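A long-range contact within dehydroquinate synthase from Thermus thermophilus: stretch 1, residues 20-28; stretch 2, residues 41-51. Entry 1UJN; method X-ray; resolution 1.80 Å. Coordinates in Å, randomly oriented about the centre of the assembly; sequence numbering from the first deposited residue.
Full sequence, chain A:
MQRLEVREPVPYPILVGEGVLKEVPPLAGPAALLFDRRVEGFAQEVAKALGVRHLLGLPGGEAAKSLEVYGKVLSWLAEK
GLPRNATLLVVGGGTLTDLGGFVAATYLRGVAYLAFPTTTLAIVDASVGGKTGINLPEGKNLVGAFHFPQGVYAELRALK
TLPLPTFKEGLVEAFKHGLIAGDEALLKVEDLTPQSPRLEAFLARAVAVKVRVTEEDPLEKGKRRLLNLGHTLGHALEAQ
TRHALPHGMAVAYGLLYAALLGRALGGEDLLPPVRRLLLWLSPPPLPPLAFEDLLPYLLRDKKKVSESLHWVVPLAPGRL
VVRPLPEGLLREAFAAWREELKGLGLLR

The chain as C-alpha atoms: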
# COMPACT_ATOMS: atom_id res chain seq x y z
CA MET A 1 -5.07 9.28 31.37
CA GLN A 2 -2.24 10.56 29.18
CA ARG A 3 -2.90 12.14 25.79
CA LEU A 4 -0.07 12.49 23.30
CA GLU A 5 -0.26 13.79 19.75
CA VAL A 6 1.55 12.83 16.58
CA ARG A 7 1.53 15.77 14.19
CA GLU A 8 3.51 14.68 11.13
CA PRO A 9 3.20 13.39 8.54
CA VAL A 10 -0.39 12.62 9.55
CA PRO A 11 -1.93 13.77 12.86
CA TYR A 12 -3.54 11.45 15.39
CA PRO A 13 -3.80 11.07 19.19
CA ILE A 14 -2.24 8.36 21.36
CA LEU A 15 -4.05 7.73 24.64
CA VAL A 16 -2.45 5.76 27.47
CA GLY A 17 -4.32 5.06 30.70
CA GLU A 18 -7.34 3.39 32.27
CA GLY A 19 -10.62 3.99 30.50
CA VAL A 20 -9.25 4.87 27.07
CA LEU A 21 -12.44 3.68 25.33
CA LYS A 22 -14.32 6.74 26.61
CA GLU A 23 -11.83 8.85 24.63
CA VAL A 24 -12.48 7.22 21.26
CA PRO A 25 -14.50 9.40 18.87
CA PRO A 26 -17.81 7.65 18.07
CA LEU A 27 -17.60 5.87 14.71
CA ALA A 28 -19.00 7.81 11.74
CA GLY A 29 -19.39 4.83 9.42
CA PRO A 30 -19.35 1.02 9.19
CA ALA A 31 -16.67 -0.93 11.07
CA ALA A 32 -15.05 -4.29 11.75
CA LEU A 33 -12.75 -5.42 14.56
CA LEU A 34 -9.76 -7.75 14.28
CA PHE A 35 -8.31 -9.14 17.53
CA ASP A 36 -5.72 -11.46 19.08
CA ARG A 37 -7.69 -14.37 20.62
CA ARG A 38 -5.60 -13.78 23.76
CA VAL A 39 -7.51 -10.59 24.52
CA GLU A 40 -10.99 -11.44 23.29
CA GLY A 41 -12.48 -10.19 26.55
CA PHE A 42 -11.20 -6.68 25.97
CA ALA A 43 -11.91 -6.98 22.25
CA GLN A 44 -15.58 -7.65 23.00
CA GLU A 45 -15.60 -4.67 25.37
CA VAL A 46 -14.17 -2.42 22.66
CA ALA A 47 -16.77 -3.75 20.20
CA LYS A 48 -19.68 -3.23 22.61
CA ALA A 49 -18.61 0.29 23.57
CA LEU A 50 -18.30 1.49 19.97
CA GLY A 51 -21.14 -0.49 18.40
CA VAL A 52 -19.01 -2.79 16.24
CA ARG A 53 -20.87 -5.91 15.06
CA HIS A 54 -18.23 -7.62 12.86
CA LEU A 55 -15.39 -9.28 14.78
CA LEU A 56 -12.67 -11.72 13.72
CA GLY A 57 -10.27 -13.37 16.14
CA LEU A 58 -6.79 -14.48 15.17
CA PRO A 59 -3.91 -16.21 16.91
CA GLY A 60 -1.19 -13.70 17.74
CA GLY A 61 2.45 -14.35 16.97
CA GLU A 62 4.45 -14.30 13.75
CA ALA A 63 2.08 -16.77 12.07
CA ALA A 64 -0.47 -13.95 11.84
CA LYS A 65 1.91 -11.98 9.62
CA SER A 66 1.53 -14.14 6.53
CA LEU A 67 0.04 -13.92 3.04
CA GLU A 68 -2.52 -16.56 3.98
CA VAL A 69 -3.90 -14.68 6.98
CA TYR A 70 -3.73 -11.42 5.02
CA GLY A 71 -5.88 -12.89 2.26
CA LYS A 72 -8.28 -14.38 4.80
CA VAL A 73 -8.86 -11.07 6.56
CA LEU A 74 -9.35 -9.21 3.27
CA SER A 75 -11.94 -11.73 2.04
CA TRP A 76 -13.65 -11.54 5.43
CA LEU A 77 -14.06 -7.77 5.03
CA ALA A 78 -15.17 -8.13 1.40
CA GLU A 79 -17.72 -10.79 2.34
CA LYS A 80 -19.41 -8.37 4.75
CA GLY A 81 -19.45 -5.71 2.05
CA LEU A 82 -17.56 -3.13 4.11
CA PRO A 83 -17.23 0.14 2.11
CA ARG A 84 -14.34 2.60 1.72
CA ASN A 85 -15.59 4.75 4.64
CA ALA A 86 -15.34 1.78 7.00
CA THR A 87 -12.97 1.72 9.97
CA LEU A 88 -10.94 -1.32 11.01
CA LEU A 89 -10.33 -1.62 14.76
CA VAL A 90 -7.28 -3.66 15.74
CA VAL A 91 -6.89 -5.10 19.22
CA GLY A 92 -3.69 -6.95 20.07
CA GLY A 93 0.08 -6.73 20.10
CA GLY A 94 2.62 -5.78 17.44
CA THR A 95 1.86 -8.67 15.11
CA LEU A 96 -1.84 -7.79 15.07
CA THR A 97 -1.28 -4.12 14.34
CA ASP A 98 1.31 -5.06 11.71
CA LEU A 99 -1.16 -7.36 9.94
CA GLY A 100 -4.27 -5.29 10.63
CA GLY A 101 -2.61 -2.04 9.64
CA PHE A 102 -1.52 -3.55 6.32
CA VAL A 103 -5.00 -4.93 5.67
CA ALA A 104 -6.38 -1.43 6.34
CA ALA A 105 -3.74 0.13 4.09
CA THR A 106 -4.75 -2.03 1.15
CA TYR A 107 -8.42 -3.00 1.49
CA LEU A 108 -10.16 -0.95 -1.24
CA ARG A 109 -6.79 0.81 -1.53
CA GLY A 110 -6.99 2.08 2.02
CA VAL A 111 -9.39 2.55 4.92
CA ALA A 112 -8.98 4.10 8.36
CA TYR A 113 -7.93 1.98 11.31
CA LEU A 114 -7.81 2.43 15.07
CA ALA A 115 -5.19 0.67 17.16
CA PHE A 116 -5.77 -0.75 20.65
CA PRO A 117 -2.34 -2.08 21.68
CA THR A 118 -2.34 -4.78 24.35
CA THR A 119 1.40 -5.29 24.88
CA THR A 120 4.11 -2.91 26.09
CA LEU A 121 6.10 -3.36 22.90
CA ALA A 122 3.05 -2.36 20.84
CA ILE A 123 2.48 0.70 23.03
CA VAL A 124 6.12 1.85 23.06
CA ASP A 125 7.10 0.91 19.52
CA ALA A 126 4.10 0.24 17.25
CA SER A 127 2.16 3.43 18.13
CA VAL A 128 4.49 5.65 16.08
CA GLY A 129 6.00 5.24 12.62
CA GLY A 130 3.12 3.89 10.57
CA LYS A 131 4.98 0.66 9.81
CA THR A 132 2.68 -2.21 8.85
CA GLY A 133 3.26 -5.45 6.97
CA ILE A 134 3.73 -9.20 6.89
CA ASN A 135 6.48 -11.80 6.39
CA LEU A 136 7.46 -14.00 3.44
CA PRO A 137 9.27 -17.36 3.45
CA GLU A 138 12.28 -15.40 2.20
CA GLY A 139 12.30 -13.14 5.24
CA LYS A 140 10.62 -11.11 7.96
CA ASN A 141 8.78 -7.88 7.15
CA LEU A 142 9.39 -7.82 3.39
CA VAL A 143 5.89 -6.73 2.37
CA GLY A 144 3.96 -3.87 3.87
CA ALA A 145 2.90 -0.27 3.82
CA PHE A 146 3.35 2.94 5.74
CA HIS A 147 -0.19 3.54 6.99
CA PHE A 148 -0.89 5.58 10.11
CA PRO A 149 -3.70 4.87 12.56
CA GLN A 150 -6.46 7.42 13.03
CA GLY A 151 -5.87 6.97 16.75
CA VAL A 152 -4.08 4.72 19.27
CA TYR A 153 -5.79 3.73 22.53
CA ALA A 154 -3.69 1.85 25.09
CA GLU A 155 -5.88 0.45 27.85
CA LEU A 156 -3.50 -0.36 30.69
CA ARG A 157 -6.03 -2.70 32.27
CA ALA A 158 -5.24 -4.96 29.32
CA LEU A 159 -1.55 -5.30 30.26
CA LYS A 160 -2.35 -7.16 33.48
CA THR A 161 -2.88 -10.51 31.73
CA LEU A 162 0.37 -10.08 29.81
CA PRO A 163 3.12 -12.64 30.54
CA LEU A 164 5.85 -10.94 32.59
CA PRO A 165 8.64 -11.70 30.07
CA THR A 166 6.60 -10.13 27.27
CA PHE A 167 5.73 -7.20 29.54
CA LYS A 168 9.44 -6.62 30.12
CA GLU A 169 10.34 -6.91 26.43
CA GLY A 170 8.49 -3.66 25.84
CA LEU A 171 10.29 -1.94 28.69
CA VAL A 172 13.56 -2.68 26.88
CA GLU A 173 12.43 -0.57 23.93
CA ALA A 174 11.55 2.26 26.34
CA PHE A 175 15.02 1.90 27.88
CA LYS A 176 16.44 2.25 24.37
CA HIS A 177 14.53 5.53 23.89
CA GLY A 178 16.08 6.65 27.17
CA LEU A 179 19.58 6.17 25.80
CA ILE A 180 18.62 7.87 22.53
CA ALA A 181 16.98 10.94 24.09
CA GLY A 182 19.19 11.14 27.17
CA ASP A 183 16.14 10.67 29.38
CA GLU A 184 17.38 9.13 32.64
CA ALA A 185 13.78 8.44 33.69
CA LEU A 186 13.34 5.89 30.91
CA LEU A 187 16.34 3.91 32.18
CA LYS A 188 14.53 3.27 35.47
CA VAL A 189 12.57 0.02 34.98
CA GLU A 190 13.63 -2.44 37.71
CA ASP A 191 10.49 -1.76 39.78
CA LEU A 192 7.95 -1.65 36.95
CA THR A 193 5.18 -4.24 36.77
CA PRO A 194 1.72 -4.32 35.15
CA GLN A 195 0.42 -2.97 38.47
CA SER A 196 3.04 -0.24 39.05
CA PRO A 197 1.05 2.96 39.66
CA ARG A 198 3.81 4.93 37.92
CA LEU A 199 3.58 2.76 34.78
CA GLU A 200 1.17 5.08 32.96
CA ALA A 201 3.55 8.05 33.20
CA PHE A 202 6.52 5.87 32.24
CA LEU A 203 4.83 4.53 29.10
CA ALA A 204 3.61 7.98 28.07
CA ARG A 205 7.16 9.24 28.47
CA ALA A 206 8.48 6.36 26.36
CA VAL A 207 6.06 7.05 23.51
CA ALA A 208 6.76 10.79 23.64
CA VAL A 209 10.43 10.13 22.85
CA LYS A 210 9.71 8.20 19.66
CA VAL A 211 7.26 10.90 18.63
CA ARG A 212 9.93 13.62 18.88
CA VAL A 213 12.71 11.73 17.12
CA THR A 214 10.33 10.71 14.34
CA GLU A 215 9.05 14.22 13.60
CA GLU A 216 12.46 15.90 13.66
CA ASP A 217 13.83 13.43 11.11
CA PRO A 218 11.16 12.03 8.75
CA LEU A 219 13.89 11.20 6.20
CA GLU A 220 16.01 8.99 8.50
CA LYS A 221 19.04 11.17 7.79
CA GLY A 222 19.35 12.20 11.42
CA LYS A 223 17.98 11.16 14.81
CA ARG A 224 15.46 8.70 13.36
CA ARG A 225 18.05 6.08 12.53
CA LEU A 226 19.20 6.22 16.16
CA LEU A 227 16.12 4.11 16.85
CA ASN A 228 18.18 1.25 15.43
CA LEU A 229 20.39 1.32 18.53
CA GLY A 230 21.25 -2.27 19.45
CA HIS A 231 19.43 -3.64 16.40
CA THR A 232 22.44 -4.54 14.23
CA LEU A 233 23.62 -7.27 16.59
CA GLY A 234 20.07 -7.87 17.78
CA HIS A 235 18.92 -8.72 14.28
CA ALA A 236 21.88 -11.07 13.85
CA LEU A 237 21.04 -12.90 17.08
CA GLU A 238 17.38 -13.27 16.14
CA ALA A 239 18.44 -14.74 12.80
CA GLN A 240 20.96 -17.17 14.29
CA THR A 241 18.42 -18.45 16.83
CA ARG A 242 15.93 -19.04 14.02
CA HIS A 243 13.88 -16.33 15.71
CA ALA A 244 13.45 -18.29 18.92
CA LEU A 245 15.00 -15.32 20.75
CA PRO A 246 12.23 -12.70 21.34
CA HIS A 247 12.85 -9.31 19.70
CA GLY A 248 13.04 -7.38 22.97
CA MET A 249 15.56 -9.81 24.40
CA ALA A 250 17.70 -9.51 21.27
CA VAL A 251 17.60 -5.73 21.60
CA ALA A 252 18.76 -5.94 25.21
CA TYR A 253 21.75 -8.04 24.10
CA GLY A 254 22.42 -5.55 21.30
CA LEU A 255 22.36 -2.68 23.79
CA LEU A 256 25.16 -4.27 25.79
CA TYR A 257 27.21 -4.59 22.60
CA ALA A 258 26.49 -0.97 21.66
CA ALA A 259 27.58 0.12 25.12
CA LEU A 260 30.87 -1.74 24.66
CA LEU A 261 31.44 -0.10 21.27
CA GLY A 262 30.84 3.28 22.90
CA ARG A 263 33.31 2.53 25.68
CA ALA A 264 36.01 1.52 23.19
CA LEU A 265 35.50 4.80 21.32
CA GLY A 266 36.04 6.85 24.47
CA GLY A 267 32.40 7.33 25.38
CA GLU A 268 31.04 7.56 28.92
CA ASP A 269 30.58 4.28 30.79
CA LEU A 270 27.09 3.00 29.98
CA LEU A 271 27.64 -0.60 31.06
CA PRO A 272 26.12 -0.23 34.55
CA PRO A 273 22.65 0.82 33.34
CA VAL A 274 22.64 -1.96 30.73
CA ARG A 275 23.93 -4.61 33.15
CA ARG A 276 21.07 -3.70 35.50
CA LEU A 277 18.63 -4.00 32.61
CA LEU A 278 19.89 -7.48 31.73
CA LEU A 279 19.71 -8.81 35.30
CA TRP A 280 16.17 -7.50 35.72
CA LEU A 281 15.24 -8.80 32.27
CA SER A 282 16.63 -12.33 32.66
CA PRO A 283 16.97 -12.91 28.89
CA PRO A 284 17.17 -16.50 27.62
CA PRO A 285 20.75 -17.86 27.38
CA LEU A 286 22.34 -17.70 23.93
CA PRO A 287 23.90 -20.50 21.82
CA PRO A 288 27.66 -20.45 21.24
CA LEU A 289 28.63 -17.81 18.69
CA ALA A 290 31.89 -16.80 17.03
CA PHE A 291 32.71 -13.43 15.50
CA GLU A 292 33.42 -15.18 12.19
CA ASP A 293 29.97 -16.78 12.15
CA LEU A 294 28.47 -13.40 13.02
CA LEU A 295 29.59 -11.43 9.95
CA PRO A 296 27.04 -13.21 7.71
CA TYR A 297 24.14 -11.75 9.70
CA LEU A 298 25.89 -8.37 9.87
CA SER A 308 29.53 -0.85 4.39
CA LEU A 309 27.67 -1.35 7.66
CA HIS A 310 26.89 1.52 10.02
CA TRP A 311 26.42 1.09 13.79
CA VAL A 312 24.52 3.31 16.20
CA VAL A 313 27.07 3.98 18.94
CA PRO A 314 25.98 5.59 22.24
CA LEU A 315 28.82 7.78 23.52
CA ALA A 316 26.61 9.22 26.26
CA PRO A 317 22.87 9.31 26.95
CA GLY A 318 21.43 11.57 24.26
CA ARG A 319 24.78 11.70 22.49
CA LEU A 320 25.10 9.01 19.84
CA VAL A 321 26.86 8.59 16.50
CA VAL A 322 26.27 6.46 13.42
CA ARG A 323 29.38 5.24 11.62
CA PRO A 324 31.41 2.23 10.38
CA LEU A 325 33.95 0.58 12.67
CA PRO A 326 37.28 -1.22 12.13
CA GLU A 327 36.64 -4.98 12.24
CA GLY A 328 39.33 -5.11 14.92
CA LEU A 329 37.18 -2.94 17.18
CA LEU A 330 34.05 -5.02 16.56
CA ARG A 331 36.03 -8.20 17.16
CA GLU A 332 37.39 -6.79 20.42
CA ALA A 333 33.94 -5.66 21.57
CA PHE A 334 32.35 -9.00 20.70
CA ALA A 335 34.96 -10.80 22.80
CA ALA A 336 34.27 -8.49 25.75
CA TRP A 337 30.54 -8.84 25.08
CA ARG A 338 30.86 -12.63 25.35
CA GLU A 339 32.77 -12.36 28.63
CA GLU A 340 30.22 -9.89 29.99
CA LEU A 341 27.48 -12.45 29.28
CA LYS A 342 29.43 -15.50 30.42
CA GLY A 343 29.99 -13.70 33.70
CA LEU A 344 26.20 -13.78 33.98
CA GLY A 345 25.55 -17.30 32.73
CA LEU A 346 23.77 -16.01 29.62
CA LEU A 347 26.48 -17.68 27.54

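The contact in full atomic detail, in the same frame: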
# COMPACT_ATOMS: atom_id res chain seq x y z
N VAL A 20 -9.51 4.23 28.36
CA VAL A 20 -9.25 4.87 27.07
C VAL A 20 -10.44 4.81 26.10
O VAL A 20 -10.58 5.67 25.24
CB VAL A 20 -8.00 4.28 26.38
CG1 VAL A 20 -6.78 4.49 27.27
CG2 VAL A 20 -8.20 2.79 26.09
N LEU A 21 -11.29 3.80 26.23
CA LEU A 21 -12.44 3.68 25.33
C LEU A 21 -13.36 4.89 25.34
O LEU A 21 -13.96 5.23 24.32
CB LEU A 21 -13.26 2.43 25.66
CG LEU A 21 -12.74 1.11 25.09
CD1 LEU A 21 -13.63 -0.03 25.56
CD2 LEU A 21 -12.73 1.17 23.57
N LYS A 22 -13.47 5.55 26.49
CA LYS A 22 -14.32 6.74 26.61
C LYS A 22 -13.77 7.88 25.75
O LYS A 22 -14.50 8.81 25.40
CB LYS A 22 -14.38 7.20 28.06
CG LYS A 22 -13.22 8.09 28.46
CD LYS A 22 -13.26 8.49 29.92
CE LYS A 22 -11.91 9.02 30.38
NZ LYS A 22 -10.83 8.01 30.22
N GLU A 23 -12.48 7.81 25.42
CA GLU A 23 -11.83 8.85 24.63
C GLU A 23 -11.88 8.63 23.12
O GLU A 23 -11.43 9.48 22.36
CB GLU A 23 -10.37 8.99 25.07
CG GLU A 23 -10.21 9.46 26.50
CD GLU A 23 -10.87 10.81 26.73
OE1 GLU A 23 -10.44 11.79 26.09
OE2 GLU A 23 -11.81 10.88 27.55
N VAL A 24 -12.42 7.50 22.69
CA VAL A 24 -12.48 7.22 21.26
C VAL A 24 -13.64 7.96 20.61
O VAL A 24 -14.77 7.90 21.10
CB VAL A 24 -12.67 5.71 20.98
CG1 VAL A 24 -12.69 5.45 19.48
CG2 VAL A 24 -11.54 4.91 21.65
N PRO A 25 -13.38 8.69 19.51
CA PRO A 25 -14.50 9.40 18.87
C PRO A 25 -15.50 8.37 18.34
O PRO A 25 -15.11 7.36 17.76
CB PRO A 25 -13.82 10.14 17.72
CG PRO A 25 -12.42 10.34 18.20
CD PRO A 25 -12.10 9.02 18.87
N PRO A 26 -16.81 8.60 18.56
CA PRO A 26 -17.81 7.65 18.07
C PRO A 26 -17.60 7.43 16.57
O PRO A 26 -17.29 8.38 15.85
CB PRO A 26 -19.12 8.36 18.37
CG PRO A 26 -18.81 9.08 19.64
CD PRO A 26 -17.43 9.67 19.36
N LEU A 27 -17.78 6.20 16.12
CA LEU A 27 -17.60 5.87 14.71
C LEU A 27 -18.62 6.59 13.82
O LEU A 27 -19.80 6.69 14.16
CB LEU A 27 -17.70 4.36 14.52
CG LEU A 27 -16.67 3.58 15.36
CD1 LEU A 27 -16.95 2.08 15.29
CD2 LEU A 27 -15.27 3.89 14.85
N ALA A 28 -18.15 7.09 12.68
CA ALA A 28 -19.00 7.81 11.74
C ALA A 28 -19.41 6.97 10.53
O ALA A 28 -20.04 7.48 9.61
CB ALA A 28 -18.30 9.08 11.28
N GLY A 41 -11.67 -10.88 25.56
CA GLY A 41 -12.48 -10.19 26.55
C GLY A 41 -12.50 -8.69 26.32
O GLY A 41 -13.56 -8.07 26.25
N PHE A 42 -11.31 -8.11 26.20
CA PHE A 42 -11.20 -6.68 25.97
C PHE A 42 -11.72 -6.33 24.58
O PHE A 42 -12.34 -5.28 24.39
CB PHE A 42 -9.73 -6.24 26.12
CG PHE A 42 -9.50 -4.78 25.86
CD1 PHE A 42 -10.24 -3.82 26.54
CD2 PHE A 42 -8.55 -4.36 24.94
CE1 PHE A 42 -10.04 -2.46 26.30
CE2 PHE A 42 -8.33 -3.01 24.69
CZ PHE A 42 -9.08 -2.05 25.38
N ALA A 43 -11.46 -7.20 23.62
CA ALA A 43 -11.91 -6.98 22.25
C ALA A 43 -13.43 -6.84 22.22
O ALA A 43 -13.97 -5.96 21.55
CB ALA A 43 -11.47 -8.14 21.36
N GLN A 44 -14.12 -7.71 22.95
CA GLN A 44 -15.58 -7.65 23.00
C GLN A 44 -16.04 -6.38 23.70
O GLN A 44 -17.09 -5.83 23.39
CB GLN A 44 -16.14 -8.88 23.73
CG GLN A 44 -15.81 -10.20 23.06
CD GLN A 44 -16.56 -10.44 21.76
OE1 GLN A 44 -17.45 -9.67 21.41
NE2 GLN A 44 -16.19 -11.49 21.03
N GLU A 45 -15.25 -5.90 24.66
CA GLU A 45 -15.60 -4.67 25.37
C GLU A 45 -15.47 -3.48 24.42
O GLU A 45 -16.31 -2.57 24.41
CB GLU A 45 -14.69 -4.48 26.59
CG GLU A 45 -14.99 -3.21 27.35
CD GLU A 45 -14.11 -3.02 28.57
OE1 GLU A 45 -14.23 -1.97 29.22
OE2 GLU A 45 -13.31 -3.92 28.87
N VAL A 46 -14.40 -3.48 23.63
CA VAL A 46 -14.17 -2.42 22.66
C VAL A 46 -15.33 -2.41 21.66
O VAL A 46 -15.90 -1.36 21.35
CB VAL A 46 -12.84 -2.64 21.89
CG1 VAL A 46 -12.72 -1.66 20.73
CG2 VAL A 46 -11.66 -2.45 22.84
N ALA A 47 -15.69 -3.60 21.16
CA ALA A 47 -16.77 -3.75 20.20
C ALA A 47 -18.10 -3.23 20.76
O ALA A 47 -18.81 -2.48 20.11
CB ALA A 47 -16.91 -5.21 19.80
N LYS A 48 -18.42 -3.65 21.98
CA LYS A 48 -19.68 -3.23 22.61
C LYS A 48 -19.75 -1.73 22.84
O LYS A 48 -20.77 -1.10 22.58
CB LYS A 48 -19.87 -3.97 23.93
CG LYS A 48 -21.30 -3.93 24.46
CD LYS A 48 -21.45 -4.82 25.68
CE LYS A 48 -22.91 -4.93 26.09
NZ LYS A 48 -23.56 -3.59 26.15
N ALA A 49 -18.65 -1.14 23.31
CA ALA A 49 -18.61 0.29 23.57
C ALA A 49 -18.81 1.15 22.32
O ALA A 49 -19.49 2.18 22.36
CB ALA A 49 -17.29 0.65 24.24
N LEU A 50 -18.23 0.72 21.21
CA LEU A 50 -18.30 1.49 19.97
C LEU A 50 -19.35 1.04 18.96
O LEU A 50 -19.49 1.65 17.90
CB LEU A 50 -16.91 1.50 19.32
CG LEU A 50 -15.85 2.14 20.23
CD1 LEU A 50 -14.44 1.88 19.70
CD2 LEU A 50 -16.12 3.63 20.34
N GLY A 51 -20.10 -0.01 19.29
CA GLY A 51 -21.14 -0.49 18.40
C GLY A 51 -20.67 -1.30 17.19
O GLY A 51 -21.32 -1.30 16.15
O HOH W 1 -19.21 4.44 17.95

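No direct hydrogen bond joins these two stretches, and the one polar link between their backbones is a water molecule. That water accepts a hydrogen bond from Leu-27 N at 2.9 Å and donates one to Leu-50 O at 2.8 Å, so it bridges an amide of an extended segment to a carbonyl at the end of a helix. Everything else in the contact is apolar packing, and the example illustrates a general principle: a loop can be fixed against a helix by a few well-placed aliphatic side chains, with water linking backbone groups that form no direct hydrogen bond with each other.

The helix, which begins earlier in the chain, continues to Leu-50, with i to i+4 bonds to the carbonyls of Gly-41 through Ala-47, such as Val-46 N to Phe-42 O at 2.8 Å and Leu-50 N to Val-46 O at 3.1 Å. The last of the series, from Gly-51 N to Ala-47 O at 2.9 Å, is weak. Gly-51 is the first residue to leave helical geometry, and its positive phi of 77° is a conformation that glycine adopts more readily than other residues. The other stretch begins with a tight turn, in which Glu-23 N bonds to Val-20 O at 2.9 Å and Val-24 N to Leu-21 O at 3.2 Å. From Val-24 to Leu-27 the backbone is extended, with psi values near 130 to 140°. The nearest pair of CA atoms across the stretches, Leu-21 CA and Val-46 CA, is 6.9 Å apart, which leaves room for side chains between them.

Leu-21 is the largest contributor. Its CA-to-CB bond points toward the helix, and with chi1 in m and chi2 in t its methyl groups meet residues from successive turns. CD1 lies 3.8 Å from Val-46 CA and 3.9 Å from Ala-49 CB, an apolar contact beside the helix backbone. CD2 packs 3.8 Å from Val-46 CG2 and 4.3 Å from Leu-50 CD1. One turn earlier, Phe-42 points sideways at its CB, yet its t rotamer brings the ring nearer, and CE1 comes within 4.4 Å of Leu-21 CD1 in an oblique approach. Glu-45 contributes through its aliphatic portion: its CG is 3.9 Å from Leu-21 CD1, while its OE2 is hydrogen-bonded elsewhere in the structure.

Leu-50 is the helix's counterpart to Leu-21, directed toward the loop and touching three of its residues. Besides meeting Leu-21, it places CD2 4.0 Å from Val-24 CG1, and its CB lies 4.1 Å from Leu-27 CD1. The same Leu-27 CD1 is 3.7 Å from Leu-50 O, a van der Waals contact beside the water bridge. Leu-27 and Leu-50 are thus linked twice, by apolar packing and through the water. Such packing excludes solvent from apolar surface, and the 385 Å² buried here is modest, concentrated largely on Leu-21 and Leu-50.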